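Local coordinates for protein endo-1,4-beta-mannanase (Eisenia fetida, PDB 5Y6T) that probably hydrolyses internal beta-1,4-mannosidic linkages of mannan polysaccharides, as an endo-acting glycoside hydrolase of family GH5, at residues D104-N109 with K156-G161; N110-I115 with I360-Q365; M27-Q32 with N64-W69; V222-G227 with G258-Y263; R36-G41 with S97-F102. One frame throughout, in Å; residues are numbered along the deposited sequence.

How the contacts relate
The five contacts sample the beta/alpha barrel expected of a GH5 enzyme. Along the chain, contacts 3 and 5 come first and cross, since the loop of 36-41 falls between the two segments of contact 3; contacts 1 and 2 cross in the same way, and contact 4 lies within the long span that contact 2 closes. Contacts 1 and 2, with centres about 6 Å apart, share the junction of helix 95-108 and strand 112-119, while contact 5 uses the same helix near its start. Contacts 3 and 4, centres about 17 Å apart, each pair parallel strands of the common sheet. Barrel wall, outer helices and the last ordered residues are thereby tied together.

Contact 1: residues D104-N109 with K156-G161; sequences DVAYAN and KVALGG
Helix 95-108 meets the turn before strand 159-163 in a small, partly buried contact that is polar at one end, where Asp104 faces Lys156, and apolar at the other, where Ala106 and Tyr107 face Val157 and Ala158. The polar end is a salt bridge: Lys156 NZ reaches Asp104 OD1 at 2.8 Å on the syn lone pair, the side of the carboxylate's other oxygen. That other oxygen is drawn in as well, because a water donates to Asp104 OD2 and accepts from Lys156 NZ. The lysine chain turns about its CB-CG bond (chi2 -67°) and is then extended to NZ, so both oxygens are gripped by the ammonium group, one directly and one through water.

Farther along the helix the methyl of Ala158 presses into the backbone, with its CB 3.5 Å from Tyr107 N. Two methyl groups also meet here, Ala158 CB lying 3.7 Å from Ala106 CB. The phenol ring of Tyr107 lies across Val157, meeting it obliquely, with CD1 3.8 Å from Val157 CB. A type I turn from Lys156 to Leu159 carries Lys156, Val157 and Ala158 toward the helix.

Around the contact, Val105, on the far side of the helix, touches Glu52 and Ile55 of helix 42-60, Ala106 packs on Val113 of strand 112-119, and Leu364, among the last ordered residues, touches both Tyr107 and Ala158.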
# COMPACT_ATOMS: atom_id res chain seq x y z
N ASP A 104 18.40 3.72 0.47
CA ASP A 104 19.54 4.43 -0.11
C ASP A 104 19.74 4.10 -1.60
O ASP A 104 20.12 4.98 -2.37
CB ASP A 104 20.82 4.11 0.70
CG ASP A 104 20.83 4.69 2.08
OD1 ASP A 104 19.95 5.56 2.48
OD2 ASP A 104 21.77 4.29 2.78
N VAL A 105 19.56 2.82 -1.96
CA VAL A 105 19.61 2.41 -3.38
C VAL A 105 18.48 3.08 -4.18
O VAL A 105 18.67 3.59 -5.28
CB VAL A 105 19.68 0.92 -3.53
CG1 VAL A 105 19.66 0.54 -4.99
CG2 VAL A 105 21.02 0.43 -2.96
N ALA A 106 17.28 3.13 -3.57
CA ALA A 106 16.15 3.76 -4.25
C ALA A 106 16.47 5.23 -4.50
O ALA A 106 16.18 5.74 -5.60
CB ALA A 106 14.89 3.60 -3.43
N TYR A 107 17.07 5.91 -3.52
CA TYR A 107 17.40 7.33 -3.72
C TYR A 107 18.39 7.53 -4.86
O TYR A 107 18.23 8.40 -5.71
CB TYR A 107 17.93 7.88 -2.42
CG TYR A 107 18.43 9.29 -2.48
CD1 TYR A 107 17.57 10.33 -2.67
CD2 TYR A 107 19.77 9.58 -2.21
CE1 TYR A 107 18.03 11.66 -2.70
CE2 TYR A 107 20.24 10.92 -2.24
CZ TYR A 107 19.35 11.93 -2.47
OH TYR A 107 19.79 13.24 -2.53
N ALA A 108 19.39 6.67 -4.89
CA ALA A 108 20.43 6.72 -5.93
C ALA A 108 19.85 6.50 -7.33
O ALA A 108 20.38 6.96 -8.33
CB ALA A 108 21.50 5.69 -5.65
N ASN A 109 18.71 5.82 -7.39
CA ASN A 109 18.00 5.58 -8.65
C ASN A 109 16.75 6.36 -8.92
O ASN A 109 16.01 6.11 -9.85
CB ASN A 109 17.75 4.08 -8.68
CG ASN A 109 19.03 3.31 -8.93
OD1 ASN A 109 19.40 3.14 -10.08
ND2 ASN A 109 19.65 2.77 -7.89
N LYS A 156 14.93 9.57 5.03
CA LYS A 156 15.27 8.93 3.76
C LYS A 156 14.37 9.56 2.68
O LYS A 156 13.15 9.43 2.67
CB LYS A 156 15.03 7.44 3.85
CG LYS A 156 15.90 6.73 4.86
CD LYS A 156 17.33 6.75 4.46
CE LYS A 156 18.17 6.05 5.51
NZ LYS A 156 19.63 6.14 5.17
N VAL A 157 14.99 10.22 1.73
CA VAL A 157 14.26 10.96 0.70
C VAL A 157 13.45 10.07 -0.24
O VAL A 157 12.41 10.46 -0.75
CB VAL A 157 15.24 11.85 -0.09
CG1 VAL A 157 14.49 12.60 -1.16
CG2 VAL A 157 15.78 12.88 0.91
N ALA A 158 13.93 8.85 -0.45
CA ALA A 158 13.21 7.89 -1.32
C ALA A 158 12.06 7.20 -0.62
O ALA A 158 11.44 6.29 -1.25
CB ALA A 158 14.16 6.84 -1.85
N LEU A 159 11.79 7.51 0.66
CA LEU A 159 10.64 6.88 1.34
C LEU A 159 9.41 7.64 0.90
O LEU A 159 9.16 8.75 1.36
CB LEU A 159 10.80 6.94 2.83
CG LEU A 159 9.79 6.34 3.81
CD1 LEU A 159 8.98 5.23 3.18
CD2 LEU A 159 10.48 5.90 5.11
N GLY A 160 8.64 7.07 0.02
CA GLY A 160 7.44 7.74 -0.46
C GLY A 160 6.31 7.72 0.53
O GLY A 160 5.61 8.75 0.69
N GLY A 161 6.12 6.56 1.16
CA GLY A 161 5.11 6.41 2.15
C GLY A 161 5.01 5.04 2.78
O GLY A 161 5.66 4.10 2.33
O HOH W 1 21.58 4.03 5.71

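Contact 2: residues N110-I115 with I360-Q365; sequences NVLVFI and IDIILQ
Asn110, with a left-handed backbone (phi 56°), both ends a helix and accepts a bond from Leu364. It is the C-prime residue of a Schellman motif that ends helix 95-108, closed by bonds from Val111 N to Ala106 O and from Asn110 N to Tyr107 O. Its side chain does a second job: Asn110 OD1 accepts the backbone N-H of Leu364 at 2.8 Å. The N-H points almost straight at the oxygen (164°), although the donor stands above the carbonyl plane rather than on a lone pair. A water also donates to OD1 and accepts from Gln365 N, where the chain is poorly ordered, and another water links the backbone oxygens of Asn110 and Ile362.

Apolar groups flank the amide. Leu364 runs past Asn110 in the opposite direction, with CB 3.5 Å from OD1 and CD1 3.9 Å from Asn110 CA. Its other methyl, CD2, sits 4.0 Å from Leu112 CD2. On the amide's nitrogen side, Ile363 CD1 comes within 3.8 Å of Asn110 ND2; the isoleucine leaves the backbone facing away, and its bent chain (chi2 -74°) brings that methyl back.

Segment 360-365 thus lies where helix 95-108 hands over to strand 112-119. Tyr107 of that helix touches Leu364, while Met24 of strand 20-28 packs on both Leu112 and Ile362.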
# COMPACT_ATOMS: atom_id res chain seq x y z
N ASN A 110 16.48 7.35 -8.07
CA ASN A 110 15.30 8.19 -8.19
C ASN A 110 13.95 7.44 -8.19
O ASN A 110 13.08 7.69 -9.03
CB ASN A 110 15.38 9.11 -9.38
CG ASN A 110 16.53 10.09 -9.25
OD1 ASN A 110 16.57 10.90 -8.28
ND2 ASN A 110 17.46 10.05 -10.21
N VAL A 111 13.88 6.44 -7.33
CA VAL A 111 12.67 5.62 -7.15
C VAL A 111 12.13 5.81 -5.72
O VAL A 111 12.88 5.73 -4.74
CB VAL A 111 13.03 4.15 -7.35
CG1 VAL A 111 11.92 3.21 -6.96
CG2 VAL A 111 13.48 3.92 -8.77
N LEU A 112 10.83 6.13 -5.65
CA LEU A 112 10.09 6.27 -4.42
C LEU A 112 9.55 4.92 -3.96
O LEU A 112 8.91 4.18 -4.71
CB LEU A 112 8.94 7.25 -4.64
CG LEU A 112 9.43 8.73 -4.66
CD1 LEU A 112 8.39 9.68 -5.27
CD2 LEU A 112 9.86 9.20 -3.28
N VAL A 113 9.73 4.64 -2.68
CA VAL A 113 9.38 3.35 -2.07
C VAL A 113 8.18 3.50 -1.16
O VAL A 113 8.15 4.38 -0.30
CB VAL A 113 10.57 2.84 -1.25
CG1 VAL A 113 10.27 1.57 -0.50
CG2 VAL A 113 11.75 2.52 -2.22
N PHE A 114 7.22 2.60 -1.32
CA PHE A 114 6.04 2.51 -0.48
C PHE A 114 6.08 1.19 0.26
O PHE A 114 6.13 0.13 -0.37
CB PHE A 114 4.77 2.72 -1.30
CG PHE A 114 4.70 4.12 -1.91
CD1 PHE A 114 5.46 4.45 -3.05
CD2 PHE A 114 3.99 5.12 -1.30
CE1 PHE A 114 5.44 5.76 -3.59
CE2 PHE A 114 3.98 6.40 -1.84
CZ PHE A 114 4.74 6.73 -2.95
N ILE A 115 6.03 1.28 1.56
CA ILE A 115 6.30 0.13 2.48
C ILE A 115 5.03 -0.31 3.17
O ILE A 115 4.43 0.47 3.89
CB ILE A 115 7.37 0.46 3.55
CG1 ILE A 115 8.64 1.05 2.90
CG2 ILE A 115 7.72 -0.76 4.37
CD1 ILE A 115 9.64 1.63 3.89
N ILE A 360 6.36 12.11 -14.37
CA ILE A 360 6.83 10.73 -14.26
C ILE A 360 8.32 10.69 -13.98
O ILE A 360 8.74 9.97 -13.05
CB ILE A 360 6.52 9.91 -15.55
CG1 ILE A 360 5.01 9.88 -15.81
CG2 ILE A 360 7.16 8.53 -15.50
CD1 ILE A 360 4.23 8.95 -14.91
N ASP A 361 9.14 11.48 -14.72
CA ASP A 361 10.61 11.33 -14.59
C ASP A 361 11.05 12.20 -13.42
O ASP A 361 11.54 13.33 -13.58
CB ASP A 361 11.38 11.78 -15.86
CG ASP A 361 11.02 10.95 -17.11
OD1 ASP A 361 10.35 9.87 -17.05
OD2 ASP A 361 11.38 11.38 -18.21
N ILE A 362 10.87 11.68 -12.23
CA ILE A 362 11.14 12.40 -11.01
C ILE A 362 12.63 12.35 -10.70
O ILE A 362 13.33 11.37 -11.01
CB ILE A 362 10.31 11.75 -9.89
CG1 ILE A 362 8.84 12.04 -10.14
CG2 ILE A 362 10.72 12.27 -8.52
CD1 ILE A 362 7.93 11.10 -9.40
N ILE A 363 13.10 13.42 -10.04
CA ILE A 363 14.50 13.53 -9.59
C ILE A 363 14.44 13.88 -8.12
O ILE A 363 13.83 14.86 -7.71
CB ILE A 363 15.26 14.59 -10.39
CG1 ILE A 363 15.36 14.17 -11.84
CG2 ILE A 363 16.67 14.73 -9.86
CD1 ILE A 363 16.32 13.06 -12.15
N LEU A 364 14.93 12.97 -7.32
CA LEU A 364 14.89 13.12 -5.90
C LEU A 364 15.88 14.08 -5.28
O LEU A 364 15.62 14.55 -4.21
CB LEU A 364 14.99 11.75 -5.22
CG LEU A 364 13.79 10.89 -5.63
CD1 LEU A 364 13.93 9.61 -4.85
CD2 LEU A 364 12.45 11.50 -5.27
N GLN A 365 16.97 14.39 -5.97
CA GLN A 365 17.93 15.41 -5.50
C GLN A 365 17.26 16.76 -5.23
O GLN A 365 16.72 17.40 -6.14
CB GLN A 365 19.11 15.60 -6.49
CG GLN A 365 18.87 16.61 -7.62
CD GLN A 365 20.11 16.89 -8.45
OE1 GLN A 365 21.03 17.59 -8.00
NE2 GLN A 365 20.14 16.37 -9.67
O HOH W 2 12.34 8.84 -11.17
O HOH W 3 18.35 12.58 -7.70

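Contact 3: residues M27-Q32 with N64-W69; sequences MNIAWQ and NSLRIW
Ala30 puts its methyl squarely over the indole of Trp69, its CB 3.7 Å from the centroid of the five-membered ring and only 8° off the ring normal, a CH-pi contact in which a small bump meets a flat plate. Trp31 takes the same face farther along: its CZ3 lies 3.7 Å from Trp69 CZ3, the two indoles running side by side with their planes oblique to one another. Ala30 and Trp31 thus share one face of Trp69. On the helix-covered side of the sheet, Ile29 fits against Leu66, with CG1 3.9 Å from Leu66 CD1, and its CG1 also approaches Ile68 CD1.

These fits are set by parallel pairing of Met27 with Leu66 and Asn28 with Arg67, the two adjacent strands of a right-handed beta-alpha-beta unit with helix 42-60 between them. Arg67 N bonds to Met27 O, Ile29 N to Arg67 O at 2.8 Å, and Trp69 N to Ala30 O at 2.9 Å. The last bond follows the cis peptide between Ile29 and Ala30.

Toward the barrel interior Asn28 and Arg67 point the same way. The extended arginine carries NH1 to Asn28 OD1 at 2.7 Å, the oxygen lying in the guanidinium plane although the amide plane stands nearly perpendicular to it. Glu163 and Glu297 form salt bridges to the same guanidinium. Together with Asn28 they fix it at the C-terminal end of the barrel strands, consistent with a position near the active site of a GH5 enzyme.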
# COMPACT_ATOMS: atom_id res chain seq x y z
N MET A 27 5.91 -0.73 -10.00
CA MET A 27 5.44 -2.10 -9.75
C MET A 27 5.38 -2.39 -8.29
O MET A 27 6.22 -1.92 -7.51
CB MET A 27 6.40 -3.14 -10.41
CG MET A 27 6.60 -2.93 -11.89
SD MET A 27 7.55 -4.36 -12.54
CE MET A 27 8.12 -3.73 -14.11
N ASN A 28 4.41 -3.23 -7.93
CA ASN A 28 4.51 -3.94 -6.71
C ASN A 28 5.66 -4.92 -6.88
O ASN A 28 5.73 -5.58 -7.92
CB ASN A 28 3.25 -4.75 -6.44
CG ASN A 28 2.08 -3.91 -6.04
OD1 ASN A 28 1.85 -3.72 -4.86
ND2 ASN A 28 1.29 -3.48 -7.02
N ILE A 29 6.52 -5.02 -5.87
CA ILE A 29 7.62 -6.07 -5.92
C ILE A 29 6.97 -7.48 -5.96
O ILE A 29 7.33 -8.23 -6.87
CB ILE A 29 8.74 -5.88 -4.92
CG1 ILE A 29 9.32 -4.48 -5.08
CG2 ILE A 29 9.83 -6.92 -5.08
CD1 ILE A 29 9.71 -4.11 -6.48
N ALA A 30 6.03 -7.83 -5.10
CA ALA A 30 5.79 -7.23 -3.76
C ALA A 30 6.74 -7.79 -2.68
O ALA A 30 6.81 -7.27 -1.56
CB ALA A 30 4.37 -7.41 -3.35
N TRP A 31 7.51 -8.79 -3.05
CA TRP A 31 8.49 -9.43 -2.21
C TRP A 31 9.48 -10.19 -3.07
O TRP A 31 9.28 -10.33 -4.24
CB TRP A 31 7.90 -10.45 -1.24
CG TRP A 31 7.11 -11.56 -1.93
CD1 TRP A 31 7.59 -12.69 -2.52
CD2 TRP A 31 5.71 -11.54 -2.17
NE1 TRP A 31 6.55 -13.41 -3.06
CE2 TRP A 31 5.38 -12.72 -2.88
CE3 TRP A 31 4.69 -10.62 -1.89
CZ2 TRP A 31 4.04 -13.05 -3.23
CZ3 TRP A 31 3.37 -10.94 -2.25
CH2 TRP A 31 3.06 -12.11 -2.95
N GLN A 32 10.58 -10.59 -2.45
CA GLN A 32 11.50 -11.60 -3.05
C GLN A 32 11.30 -12.90 -2.30
O GLN A 32 10.85 -13.91 -2.89
CB GLN A 32 12.95 -11.13 -2.97
CG GLN A 32 14.01 -12.10 -3.50
CD GLN A 32 13.89 -12.39 -4.98
OE1 GLN A 32 13.25 -11.67 -5.74
NE2 GLN A 32 14.48 -13.50 -5.39
N ASN A 64 9.06 5.01 -11.58
CA ASN A 64 9.59 5.89 -10.54
C ASN A 64 9.26 5.50 -9.13
O ASN A 64 9.48 6.30 -8.22
CB ASN A 64 9.12 7.34 -10.80
CG ASN A 64 7.61 7.51 -10.71
OD1 ASN A 64 6.90 6.66 -10.08
ND2 ASN A 64 7.08 8.53 -11.41
N SER A 65 8.69 4.32 -8.96
CA SER A 65 8.21 3.92 -7.67
C SER A 65 8.01 2.45 -7.60
O SER A 65 7.96 1.73 -8.61
CB SER A 65 6.92 4.69 -7.35
OG SER A 65 5.96 4.49 -8.39
N LEU A 66 7.80 1.99 -6.36
CA LEU A 66 7.56 0.60 -6.09
C LEU A 66 6.82 0.43 -4.77
O LEU A 66 6.94 1.25 -3.88
CB LEU A 66 8.86 -0.24 -6.13
CG LEU A 66 9.90 -0.06 -5.04
CD1 LEU A 66 9.60 -0.81 -3.74
CD2 LEU A 66 11.25 -0.37 -5.59
N ARG A 67 6.12 -0.68 -4.65
CA ARG A 67 5.43 -1.07 -3.42
C ARG A 67 5.97 -2.40 -2.95
O ARG A 67 6.03 -3.35 -3.71
CB ARG A 67 3.92 -1.16 -3.66
CG ARG A 67 3.05 -1.53 -2.45
CD ARG A 67 1.60 -1.21 -2.82
NE ARG A 67 0.62 -1.60 -1.81
CZ ARG A 67 -0.12 -2.70 -1.86
NH1 ARG A 67 0.08 -3.67 -2.77
NH2 ARG A 67 -1.05 -2.87 -0.91
N ILE A 68 6.36 -2.47 -1.70
CA ILE A 68 7.02 -3.65 -1.15
C ILE A 68 6.46 -3.98 0.24
O ILE A 68 6.10 -3.09 1.05
CB ILE A 68 8.55 -3.45 -1.06
CG1 ILE A 68 9.22 -4.81 -0.72
CG2 ILE A 68 8.97 -2.32 -0.11
CD1 ILE A 68 10.68 -4.87 -1.14
N TRP A 69 6.40 -5.25 0.54
CA TRP A 69 5.73 -5.73 1.76
C TRP A 69 6.74 -6.25 2.75
O TRP A 69 7.75 -6.88 2.35
CB TRP A 69 4.78 -6.84 1.43
CG TRP A 69 3.62 -6.55 0.52
CD1 TRP A 69 3.37 -5.40 -0.19
CD2 TRP A 69 2.55 -7.43 0.23
NE1 TRP A 69 2.20 -5.56 -0.95
CE2 TRP A 69 1.69 -6.79 -0.69
CE3 TRP A 69 2.23 -8.74 0.63
CZ2 TRP A 69 0.53 -7.41 -1.20
CZ3 TRP A 69 1.08 -9.33 0.15
CH2 TRP A 69 0.25 -8.68 -0.76

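Contact 4: residues V222-G227 with G258-Y263; sequences VIVTLG and GVIDFY
Asp261 holds Val224 by both its N-H and its C=O. The backbone N of Asp261 donates to Val224 O at 2.8 Å, nearly straight at 172°, and its carboxylate OD2 accepts from Val224 N, also at 2.8 Å, on the lone pair away from the other oxygen. The side chain thereby stands in for a backbone acceptor beside a strand whose regular pairing is loose. With CG swung beside its own backbone N (chi1 -63°), the carboxylate comes alongside Ile223, where OD2 sits close to the CA. The same oxygen forms a salt bridge with Lys216 of helix 201-218.

Another side chain satisfies the next acceptor. Thr225 OG1 donates to Phe262 O at 2.7 Å from above the carbonyl plane, and its second, weak bond is with Gln264 NE2. The threonine also lies over the Phe262 ring, its CB 3.8 Å from the centroid in a CH-pi contact. By contrast, Leu226 N is buried here without a partner in the model. Ile260 fills the opposite side of the sheet from the phenylalanine, its CG2 4.0 Å from Val224 CG1 and its CD1 4.0 Å from Leu226 CB.

Strands 223-228 and 262-266 belong to one beta-alpha-beta unit of the barrel, with helix 246-253 between them. Their junction depends on side-chain as well as backbone bonds, and the carboxylate, held by Lys216 and the N-H of Val224, is probably ionised.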
# COMPACT_ATOMS: atom_id res chain seq x y z
N VAL A 222 5.64 12.24 6.65
CA VAL A 222 5.47 11.14 5.73
C VAL A 222 4.04 10.93 5.38
O VAL A 222 3.12 11.12 6.21
CB VAL A 222 6.13 9.84 6.23
CG1 VAL A 222 5.34 9.26 7.38
CG2 VAL A 222 6.30 8.85 5.13
N ILE A 223 3.79 10.50 4.16
CA ILE A 223 2.42 10.13 3.82
C ILE A 223 2.11 8.64 4.09
O ILE A 223 3.00 7.78 4.14
CB ILE A 223 2.07 10.54 2.39
CG1 ILE A 223 2.59 9.52 1.51
CG2 ILE A 223 2.58 11.91 2.04
CD1 ILE A 223 1.53 8.54 1.22
N VAL A 224 0.85 8.34 4.30
CA VAL A 224 0.38 6.99 4.56
C VAL A 224 -0.76 6.71 3.57
O VAL A 224 -1.55 7.59 3.19
CB VAL A 224 -0.06 6.84 6.02
CG1 VAL A 224 -0.69 5.48 6.27
CG2 VAL A 224 1.14 7.13 6.94
N THR A 225 -0.80 5.47 3.11
CA THR A 225 -1.89 5.01 2.25
C THR A 225 -2.44 3.68 2.85
O THR A 225 -1.97 3.20 3.90
CB THR A 225 -1.44 4.93 0.77
OG1 THR A 225 -2.60 4.62 -0.08
CG2 THR A 225 -0.25 3.94 0.54
N LEU A 226 -3.42 3.11 2.15
CA LEU A 226 -4.10 1.88 2.54
C LEU A 226 -4.72 1.33 1.25
O LEU A 226 -5.52 1.99 0.59
CB LEU A 226 -5.20 2.28 3.59
CG LEU A 226 -5.97 1.10 4.22
CD1 LEU A 226 -6.84 0.26 3.32
CD2 LEU A 226 -5.06 0.22 5.03
N GLY A 227 -4.29 0.15 0.81
CA GLY A 227 -4.65 -0.45 -0.44
C GLY A 227 -5.86 -1.38 -0.27
O GLY A 227 -5.72 -2.51 0.21
N GLY A 258 -4.66 9.74 12.98
CA GLY A 258 -4.55 8.46 12.28
C GLY A 258 -5.37 8.46 11.02
O GLY A 258 -6.35 7.69 10.91
N VAL A 259 -4.96 9.33 10.07
CA VAL A 259 -5.68 9.55 8.83
C VAL A 259 -4.70 9.30 7.70
O VAL A 259 -3.50 9.62 7.83
CB VAL A 259 -6.30 10.95 8.76
CG1 VAL A 259 -7.33 11.07 9.85
CG2 VAL A 259 -5.23 12.06 8.81
N ILE A 260 -5.20 8.80 6.56
CA ILE A 260 -4.33 8.50 5.43
C ILE A 260 -4.28 9.69 4.46
O ILE A 260 -5.06 10.65 4.65
CB ILE A 260 -4.70 7.21 4.74
CG1 ILE A 260 -6.01 7.32 3.99
CG2 ILE A 260 -4.64 6.12 5.73
CD1 ILE A 260 -6.36 6.11 3.13
N ASP A 261 -3.35 9.69 3.52
CA ASP A 261 -3.13 10.80 2.66
C ASP A 261 -3.60 10.59 1.26
O ASP A 261 -3.96 11.59 0.61
CB ASP A 261 -1.65 11.16 2.62
CG ASP A 261 -1.17 11.58 3.99
OD1 ASP A 261 -1.47 12.76 4.38
OD2 ASP A 261 -0.61 10.72 4.71
N PHE A 262 -3.48 9.34 0.75
CA PHE A 262 -4.10 8.98 -0.53
C PHE A 262 -4.77 7.62 -0.46
O PHE A 262 -4.31 6.68 0.21
CB PHE A 262 -3.21 9.16 -1.75
CG PHE A 262 -1.97 8.26 -1.83
CD1 PHE A 262 -2.05 6.99 -2.37
CD2 PHE A 262 -0.75 8.71 -1.40
CE1 PHE A 262 -0.93 6.21 -2.56
CE2 PHE A 262 0.38 7.91 -1.54
CZ PHE A 262 0.28 6.66 -2.10
N TYR A 263 -5.93 7.58 -1.07
CA TYR A 263 -6.70 6.34 -1.27
C TYR A 263 -5.93 5.46 -2.33
O TYR A 263 -5.05 5.94 -3.08
CB TYR A 263 -8.12 6.62 -1.74
CG TYR A 263 -8.91 7.38 -0.72
CD1 TYR A 263 -9.22 6.82 0.53
CD2 TYR A 263 -9.36 8.65 -0.96
CE1 TYR A 263 -9.92 7.52 1.47
CE2 TYR A 263 -10.09 9.36 0.01
CZ TYR A 263 -10.35 8.78 1.25
OH TYR A 263 -11.09 9.38 2.24

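Contact 5: residues R36-G41 with S97-F102; sequences RDFGNG and SDLAQF
The loop between barrel strand 20-28 and helix 42-60 drops Phe38 onto helix 95-108, where Asp98, Leu99 and Phe102 receive it. Leu99 CD2 lies over the centre of the Phe38 ring, 3.7 Å from the centroid, a CH-pi contact. The rim of the same ring meets the helix in its own plane: CD1 is 3.9 Å from Asp98 CB, and CE1 is 4.1 Å from Phe102 CB. Beyond them Phe38 turns its edge to the face of Phe102, a T-shaped pair with centroids 5.6 Å apart and planes at 72°. With CG set opposite the backbone N (chi1 -177°), Phe102 directs its ring so that this face meets the edge of Phe38.

In a beta/alpha barrel such loops follow the C-terminal ends of the strands, and this one passes through two glycines before helix 42-60. Gly41 takes the N-cap position of that helix, and Gly39 has backbone angles (phi 92°) that would jam a side chain against the preceding carbonyl. The turn is held by Asp98, whose OD2 accepts the N-H of Gly39 at 2.8 Å on the lone pair away from its other oxygen. Thr94 OG1 bonds to this carboxylate oxygen too, and to Gly41 N as well, so one threonine hydroxyl links the aspartate with the start of the helix. Tyr43 of helix 42-60 packs on Asp98 and Phe102, and Ile68 of strand 65-72 touches both phenylalanines from the barrel side.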
# COMPACT_ATOMS: atom_id res chain seq x y z
N ARG A 36 10.06 -12.40 4.45
CA ARG A 36 11.40 -12.69 4.96
C ARG A 36 12.45 -11.91 4.18
O ARG A 36 13.59 -12.34 4.00
CB ARG A 36 11.64 -14.21 4.90
CG ARG A 36 10.65 -14.96 5.74
CD ARG A 36 10.94 -16.45 5.78
NE ARG A 36 10.13 -17.17 6.77
CZ ARG A 36 10.60 -18.15 7.55
NH1 ARG A 36 11.88 -18.54 7.47
NH2 ARG A 36 9.79 -18.75 8.41
N ASP A 37 12.07 -10.72 3.71
CA ASP A 37 13.00 -9.89 2.96
C ASP A 37 13.84 -8.97 3.82
O ASP A 37 14.98 -8.62 3.48
CB ASP A 37 12.21 -9.07 1.95
CG ASP A 37 11.78 -9.89 0.75
OD1 ASP A 37 12.63 -10.66 0.26
OD2 ASP A 37 10.67 -9.75 0.27
N PHE A 38 13.23 -8.47 4.87
CA PHE A 38 13.84 -7.53 5.81
C PHE A 38 13.83 -8.07 7.22
O PHE A 38 12.87 -8.68 7.65
CB PHE A 38 13.08 -6.18 5.72
CG PHE A 38 13.05 -5.62 4.32
CD1 PHE A 38 14.06 -4.87 3.80
CD2 PHE A 38 11.92 -5.82 3.52
CE1 PHE A 38 14.02 -4.37 2.52
CE2 PHE A 38 11.85 -5.30 2.26
CZ PHE A 38 12.88 -4.57 1.73
N GLY A 39 14.88 -7.80 7.98
CA GLY A 39 14.92 -8.34 9.31
C GLY A 39 15.66 -9.70 9.35
O GLY A 39 15.85 -10.38 8.31
N ASN A 40 16.10 -10.05 10.54
CA ASN A 40 16.78 -11.35 10.82
C ASN A 40 17.95 -11.62 9.89
O ASN A 40 18.24 -12.76 9.54
CB ASN A 40 15.76 -12.47 10.89
CG ASN A 40 14.78 -12.28 12.04
OD1 ASN A 40 15.17 -11.78 13.11
ND2 ASN A 40 13.54 -12.71 11.85
N GLY A 41 18.64 -10.53 9.54
CA GLY A 41 19.86 -10.58 8.67
C GLY A 41 19.64 -11.10 7.25
O GLY A 41 20.62 -11.40 6.53
N SER A 97 17.97 -1.12 9.44
CA SER A 97 19.14 -0.98 8.61
C SER A 97 18.96 -1.63 7.24
O SER A 97 19.48 -1.15 6.24
CB SER A 97 20.43 -1.49 9.35
OG SER A 97 20.36 -2.80 9.79
N ASP A 98 18.22 -2.74 7.18
CA ASP A 98 17.96 -3.40 5.92
C ASP A 98 17.15 -2.46 5.02
O ASP A 98 17.48 -2.24 3.87
CB ASP A 98 17.21 -4.72 6.08
CG ASP A 98 18.00 -5.79 6.85
OD1 ASP A 98 19.23 -5.64 6.90
OD2 ASP A 98 17.36 -6.77 7.35
N LEU A 99 16.04 -1.94 5.55
CA LEU A 99 15.24 -1.00 4.78
C LEU A 99 16.03 0.28 4.40
O LEU A 99 15.81 0.86 3.34
CB LEU A 99 14.00 -0.59 5.56
CG LEU A 99 12.91 -1.62 5.61
CD1 LEU A 99 11.97 -1.36 6.76
CD2 LEU A 99 12.17 -1.69 4.27
N ALA A 100 16.88 0.74 5.32
CA ALA A 100 17.79 1.86 5.08
C ALA A 100 18.62 1.63 3.84
O ALA A 100 18.72 2.52 3.05
CB ALA A 100 18.65 2.25 6.33
N GLN A 101 19.25 0.47 3.73
CA GLN A 101 20.09 0.12 2.58
C GLN A 101 19.23 0.17 1.30
O GLN A 101 19.61 0.76 0.28
CB GLN A 101 20.65 -1.28 2.74
CG GLN A 101 21.77 -1.49 3.76
CD GLN A 101 22.37 -2.88 3.62
OE1 GLN A 101 22.91 -3.23 2.56
NE2 GLN A 101 22.11 -3.74 4.61
N PHE A 102 18.03 -0.39 1.41
CA PHE A 102 17.11 -0.48 0.25
C PHE A 102 16.72 0.95 -0.21
O PHE A 102 16.83 1.31 -1.37
CB PHE A 102 15.90 -1.29 0.65
CG PHE A 102 14.91 -1.52 -0.46
CD1 PHE A 102 15.21 -2.43 -1.47
CD2 PHE A 102 13.66 -0.97 -0.41
CE1 PHE A 102 14.32 -2.69 -2.48
CE2 PHE A 102 12.73 -1.26 -1.39
CZ PHE A 102 13.04 -2.14 -2.42